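Local coordinates for isomaltose glucohydrolase (Kribbella flavida, PDB 5Z3E), which hydrolyses the alpha-1,6-glucosidic linkage of isomaltose from its non-reducing end, releasing beta-D-glucose and D-glucose inside the cell, at residues I84-D89 against L391-G396; R95-V100 against V161-R166. The protein carries 1 engineered substitution. One frame throughout, in Å; residues are numbered along the deposited sequence.

Contact 1: I84-D89 against L391-G396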
loop_
_atom_site.group_PDB
_atom_site.type_symbol
_atom_site.label_atom_id
_atom_site.label_comp_id
_atom_site.label_asym_id
_atom_site.label_seq_id
_atom_site.Cartn_x
_atom_site.Cartn_y
_atom_site.Cartn_z
ATOM N N ILE A 84 6.408 11.212 -0.922
ATOM C CA ILE A 84 6.513 12.601 -1.329
ATOM C C ILE A 84 6.383 13.544 -0.131
ATOM O O ILE A 84 7.083 14.558 -0.038
ATOM C CB ILE A 84 5.464 12.901 -2.422
ATOM C CG1 ILE A 84 5.790 12.153 -3.722
ATOM C CG2 ILE A 84 5.284 14.394 -2.660
ATOM C CD1 ILE A 84 7.090 12.593 -4.409
ATOM N N SER A 85 5.477 13.222 0.787
ATOM C CA SER A 85 5.290 14.015 1.990
ATOM C C SER A 85 6.541 14.001 2.863
ATOM O O SER A 85 6.981 15.043 3.363
ATOM C CB SER A 85 4.086 13.482 2.771
ATOM O OG SER A 85 3.913 14.203 3.973
ATOM N N ARG A 86 7.156 12.832 3.018
ATOM C CA ARG A 86 8.431 12.729 3.739
ATOM C C ARG A 86 9.527 13.512 3.065
ATOM O O ARG A 86 10.354 14.138 3.727
ATOM C CB ARG A 86 8.833 11.262 3.875
ATOM C CG ARG A 86 8.039 10.490 4.908
ATOM C CD ARG A 86 8.309 9.015 4.811
ATOM N NE ARG A 86 7.747 8.204 5.880
ATOM C CZ ARG A 86 8.427 7.578 6.831
ATOM N NH1 ARG A 86 9.728 7.736 6.957
ATOM N NH2 ARG A 86 7.793 6.766 7.660
ATOM N N TYR A 87 9.558 13.491 1.733
ATOM C CA TYR A 87 10.540 14.243 0.972
ATOM C C TYR A 87 10.368 15.729 1.183
ATOM O O TYR A 87 11.339 16.479 1.054
ATOM C CB TYR A 87 10.416 13.897 -0.516
ATOM C CG TYR A 87 11.537 14.388 -1.377
ATOM C CD1 TYR A 87 12.669 13.610 -1.549
ATOM C CD2 TYR A 87 11.472 15.586 -2.045
ATOM C CE1 TYR A 87 13.706 14.021 -2.354
ATOM C CE2 TYR A 87 12.550 16.015 -2.864
ATOM C CZ TYR A 87 13.640 15.215 -2.996
ATOM O OH TYR A 87 14.722 15.612 -3.803
ATOM N N GLY A 88 9.157 16.178 1.489
ATOM C CA GLY A 88 8.876 17.561 1.824
ATOM C C GLY A 88 8.086 18.319 0.785
ATOM O O GLY A 88 7.915 19.530 0.927
ATOM N N ASP A 89 7.585 17.635 -0.245
ATOM C CA ASP A 89 6.820 18.315 -1.290
ATOM C C ASP A 89 5.341 18.354 -0.869
ATOM O O ASP A 89 4.514 17.525 -1.241
ATOM C CB ASP A 89 7.028 17.680 -2.650
ATOM C CG ASP A 89 6.468 18.491 -3.782
ATOM O OD1 ASP A 89 5.578 19.334 -3.565
ATOM O OD2 ASP A 89 6.935 18.273 -4.933
ATOM N N LEU A 391 11.833 4.396 2.615
ATOM C CA LEU A 391 12.926 3.684 3.257
ATOM C C LEU A 391 14.171 4.591 3.397
ATOM O O LEU A 391 14.838 4.599 4.434
ATOM C CB LEU A 391 13.249 2.408 2.489
ATOM C CG LEU A 391 14.411 1.583 3.057
ATOM C CD1 LEU A 391 14.248 1.297 4.524
ATOM C CD2 LEU A 391 14.568 0.307 2.244
ATOM N N ALA A 392 14.464 5.349 2.359
ATOM C CA ALA A 392 15.587 6.292 2.416
ATOM C C ALA A 392 15.384 7.264 3.574
ATOM O O ALA A 392 16.310 7.558 4.312
ATOM C CB ALA A 392 15.743 7.019 1.113
ATOM N N ASP A 393 14.155 7.777 3.734
ATOM C CA ASP A 393 13.883 8.694 4.817
ATOM C C ASP A 393 14.030 8.017 6.182
ATOM O O ASP A 393 14.574 8.612 7.117
ATOM C CB ASP A 393 12.458 9.251 4.665
ATOM C CG ASP A 393 12.162 10.305 5.667
ATOM O OD1 ASP A 393 12.986 11.250 5.803
ATOM O OD2 ASP A 393 11.100 10.204 6.304
ATOM N N GLU A 394 13.542 6.797 6.308
ATOM C CA GLU A 394 13.697 6.055 7.570
ATOM C C GLU A 394 15.174 5.924 7.956
ATOM O O GLU A 394 15.496 5.874 9.148
ATOM C CB GLU A 394 13.081 4.682 7.419
ATOM C CG GLU A 394 11.651 4.659 7.515
ATOM C CD GLU A 394 11.153 4.957 8.952
ATOM O OE1 GLU A 394 11.333 4.151 9.862
ATOM O OE2 GLU A 394 10.563 5.995 9.068
ATOM N N LEU A 395 16.031 5.821 6.956
ATOM C CA LEU A 395 17.467 5.651 7.180
ATOM C C LEU A 395 18.184 6.979 7.194
ATOM O O LEU A 395 19.426 6.987 7.269
ATOM C CB LEU A 395 18.015 4.702 6.108
ATOM C CG LEU A 395 17.554 3.238 6.307
ATOM C CD1 LEU A 395 17.845 2.426 5.055
ATOM C CD2 LEU A 395 18.198 2.626 7.538
ATOM N N GLY A 396 17.470 8.114 7.189
ATOM C CA GLY A 396 18.048 9.431 7.383
ATOM C C GLY A 396 18.749 9.951 6.170
ATOM O O GLY A 396 19.593 10.867 6.316
#

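Contact 2: R95-V100 against V161-R166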
loop_
_atom_site.group_PDB
_atom_site.type_symbol
_atom_site.label_atom_id
_atom_site.label_comp_id
_atom_site.label_asym_id
_atom_site.label_seq_id
_atom_site.Cartn_x
_atom_site.Cartn_y
_atom_site.Cartn_z
ATOM N N ARG A 95 -2.081 17.859 -3.375
ATOM C CA ARG A 95 -2.899 17.739 -4.577
ATOM C C ARG A 95 -3.412 16.306 -4.761
ATOM O O ARG A 95 -4.533 16.122 -5.249
ATOM C CB ARG A 95 -2.182 18.212 -5.825
ATOM C CG ARG A 95 -1.917 19.741 -5.809
ATOM C CD ARG A 95 -1.975 20.346 -7.206
ATOM N NE ARG A 95 -3.319 20.267 -7.690
ATOM C CZ ARG A 95 -3.621 19.974 -9.035
ATOM N NH1 ARG A 95 -4.853 19.865 -9.372
ATOM N NH2 ARG A 95 -2.634 19.817 -9.936
ATOM N N PHE A 96 -2.608 15.306 -4.392
ATOM C CA PHE A 96 -3.100 13.940 -4.392
ATOM C C PHE A 96 -4.263 13.787 -3.409
ATOM O O PHE A 96 -5.300 13.219 -3.753
ATOM C CB PHE A 96 -1.974 12.953 -4.057
ATOM C CG PHE A 96 -2.485 11.559 -3.867
ATOM C CD1 PHE A 96 -2.879 10.801 -4.959
ATOM C CD2 PHE A 96 -2.607 11.029 -2.598
ATOM C CE1 PHE A 96 -3.375 9.525 -4.765
ATOM C CE2 PHE A 96 -3.096 9.763 -2.430
ATOM C CZ PHE A 96 -3.477 9.021 -3.506
ATOM N N HIS A 97 -4.104 14.277 -2.189
ATOM C CA HIS A 97 -5.178 14.170 -1.212
ATOM C C HIS A 97 -6.404 14.932 -1.663
ATOM O O HIS A 97 -7.532 14.473 -1.456
ATOM C CB HIS A 97 -4.704 14.575 0.169
ATOM C CG HIS A 97 -3.658 13.659 0.679
ATOM N ND1 HIS A 97 -3.883 12.308 0.786
ATOM C CD2 HIS A 97 -2.374 13.900 1.039
ATOM C CE1 HIS A 97 -2.757 11.768 1.209
ATOM N NE2 HIS A 97 -1.822 12.698 1.360
ATOM N N ASP A 98 -6.211 16.099 -2.295
ATOM C CA ASP A 98 -7.353 16.808 -2.872
ATOM C C ASP A 98 -8.083 15.920 -3.853
ATOM O O ASP A 98 -9.321 15.846 -3.852
ATOM C CB ASP A 98 -6.880 18.067 -3.612
ATOM C CG ASP A 98 -6.474 19.228 -2.734
ATOM O OD1 ASP A 98 -6.815 19.248 -1.516
ATOM O OD2 ASP A 98 -5.823 20.147 -3.290
ATOM N N TRP A 99 -7.342 15.286 -4.746
ATOM C CA TRP A 99 -7.954 14.451 -5.770
ATOM C C TRP A 99 -8.752 13.328 -5.131
ATOM O O TRP A 99 -9.922 13.121 -5.477
ATOM C CB TRP A 99 -6.892 13.934 -6.737
ATOM C CG TRP A 99 -7.463 13.017 -7.765
ATOM C CD1 TRP A 99 -8.116 13.359 -8.896
ATOM C CD2 TRP A 99 -7.461 11.583 -7.718
ATOM N NE1 TRP A 99 -8.543 12.244 -9.560
ATOM C CE2 TRP A 99 -8.150 11.129 -8.870
ATOM C CE3 TRP A 99 -6.935 10.643 -6.836
ATOM C CZ2 TRP A 99 -8.329 9.789 -9.126
ATOM C CZ3 TRP A 99 -7.101 9.322 -7.106
ATOM C CH2 TRP A 99 -7.799 8.899 -8.235
ATOM N N VAL A 100 -8.143 12.596 -4.202
ATOM C CA VAL A 100 -8.835 11.486 -3.567
ATOM C C VAL A 100 -10.092 11.974 -2.845
ATOM O O VAL A 100 -11.165 11.383 -2.957
ATOM C CB VAL A 100 -7.932 10.722 -2.578
ATOM C CG1 VAL A 100 -8.730 9.630 -1.897
ATOM C CG2 VAL A 100 -6.693 10.147 -3.254
ATOM N N VAL A 161 -3.935 11.288 7.165
ATOM C CA VAL A 161 -3.715 11.652 8.561
ATOM C C VAL A 161 -2.235 11.851 8.819
ATOM O O VAL A 161 -1.822 12.812 9.488
ATOM C CB VAL A 161 -4.319 10.587 9.489
ATOM C CG1 VAL A 161 -3.885 10.817 10.937
ATOM C CG2 VAL A 161 -5.836 10.596 9.401
ATOM N N THR A 162 -1.410 10.944 8.321
ATOM C CA THR A 162 0.037 11.008 8.559
ATOM C C THR A 162 0.620 12.270 7.944
ATOM O O THR A 162 1.459 12.956 8.556
ATOM C CB THR A 162 0.717 9.742 8.015
ATOM O OG1 THR A 162 0.183 8.607 8.683
ATOM C CG2 THR A 162 2.213 9.756 8.240
ATOM N N HIS A 163 0.192 12.608 6.731
ATOM C CA HIS A 163 0.638 13.821 6.054
ATOM C C HIS A 163 0.254 15.073 6.829
ATOM O O HIS A 163 1.065 15.974 7.026
ATOM C CB HIS A 163 0.031 13.830 4.654
ATOM C CG HIS A 163 0.281 15.084 3.898
ATOM N ND1 HIS A 163 1.559 15.499 3.559
ATOM C CD2 HIS A 163 -0.591 16.005 3.431
ATOM C CE1 HIS A 163 1.422 16.632 2.903
ATOM N NE2 HIS A 163 0.139 16.971 2.807
ATOM N N ALA A 164 -1.009 15.143 7.262
ATOM C CA ALA A 164 -1.454 16.307 7.988
ATOM C C ALA A 164 -0.714 16.480 9.298
ATOM O O ALA A 164 -0.403 17.611 9.701
ATOM C CB ALA A 164 -2.954 16.253 8.218
ATOM N N ALA A 165 -0.440 15.390 9.991
ATOM C CA ALA A 165 0.324 15.480 11.235
ATOM C C ALA A 165 1.738 15.949 10.967
ATOM O O ALA A 165 2.275 16.786 11.701
ATOM C CB ALA A 165 0.342 14.130 11.940
ATOM N N ARG A 166 2.376 15.426 9.926
ATOM C CA ARG A 166 3.758 15.774 9.615
ATOM C C ARG A 166 3.905 17.258 9.349
ATOM O O ARG A 166 4.881 17.878 9.770
ATOM C CB ARG A 166 4.214 14.975 8.398
ATOM C CG ARG A 166 5.627 15.300 7.936
ATOM C CD ARG A 166 6.073 14.413 6.782
ATOM N NE ARG A 166 6.216 13.027 7.243
ATOM C CZ ARG A 166 5.461 11.989 6.886
ATOM N NH1 ARG A 166 5.641 10.827 7.476
ATOM N NH2 ARG A 166 4.527 12.104 5.959
#

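Contact 1: I84-D89 against L391-G396
Glu394 OE2 is gripped by both terminal nitrogens of Arg86, NH1 at 2.9 Å and NH2 at 3.2 Å, in an end-on salt bridge that spends two donors on one oxygen. Arg86, Asp393 and Glu394 together form a salt-bridge network at the protein surface, joining the C-terminal ends of helices 74-87 and 382-394 in the helical GH15 catalytic domain. The two grips differ: OE2 lies in the guanidinium plane, but it meets NH1 through its anti lone pair, with an N-H...O angle of 159°, whereas NH2 comes from above the carboxylate plane in a more bent bond. NH1 gives a second bond to Asp393 OD2, also 2.9 Å long, and that oxygen stands tilted out of the guanidinium plane; the Asp393 carboxylate is turned almost perpendicular to the guanidinium, the planes 88° apart. The Arg86 chain runs extended from CG to NE, which carries its head across to the other helix, while Glu394 folds back at chi2 (-70°) to bring its carboxylate near. Glu82, one turn earlier on helix 74-87, pairs with Arg86 NE, so three acidic side chains share this one cation, which probably helps fix its rotation. Each helix ends in a Schellman motif, with Gly88 and Gly396 at the positive-phi position. Asp393 OD2 also lies against the Arg86 methylenes, 3.4 Å from CG.

Contact 2: R95-V100 against V161-R166
His97 and His163, which supply nearly all the surface buried here, bring their imidazoles together between helices 90-105 and 151-167, with CD2 of His97 3.7 Å from CD2 of His163. Both rings are buried, and the contact is a small helix-to-helix touch within the helical catalytic domain, away from the annotated catalytic residues. The ring centroids are 5.2 Å apart and the planes inclined at 31°, an oblique meeting that is neither a stack nor a T-shaped pair. His97 NE2 comes alongside the stem of the other residue, 3.9 Å from His163 CB. The side chains leave their helices differently: in His163, CG is anti to the backbone N (chi1 174°), whereas in His97 it is anti to the carbonyl carbon (chi1 -64°), and both CB atoms point toward the other helix, with His97 CA and His163 CA 9.3 Å apart. Each ring finds its polar partner outside the two segments, through ND1. ND1 of His97 is hydrogen-bonded to NE1 of Trp156, on helix 151-167, and ND1 of His163 to Ser85 OG on helix 74-87. Phe96, next to His97 on helix 90-105, sets its CD2 over one face of the His97 ring, 3.7 Å above the plane and offset toward the rim. An alanine at His97 would remove the imidazole and is likely to leave Trp156 NE1 without its acceptor and a gap beside the His163 ring. Because Trp156 NE1 can only donate, ND1 of His97 acts as the acceptor, consistent with a neutral ring that carries its proton on NE2. No hydrogen bond joins the rings: both ND1 atoms serve other partners and His97 NE2 lies 4.9 Å from His163 ND1, so the contact is van der Waals.

The centres of contacts 1 and 2 lie about 15 Å apart, and along the chain contact 2 falls within the 301 residues that separate the two segments of contact 1. Helices 74-87 and 90-105 follow each other, so the turn at Gly88 and Asp89 leads from the first segment of contact 1 toward that of contact 2. The two meet directly: Ser85 OG is 3.0 Å from Arg166 NH2, a probable hydrogen bond. Arg166 also pairs with Glu82, the acid that holds Arg86. Helix 74-87 thus lies between helices 382-394 and 151-167, tying the C-terminal helix to the earlier part of the catalytic domain.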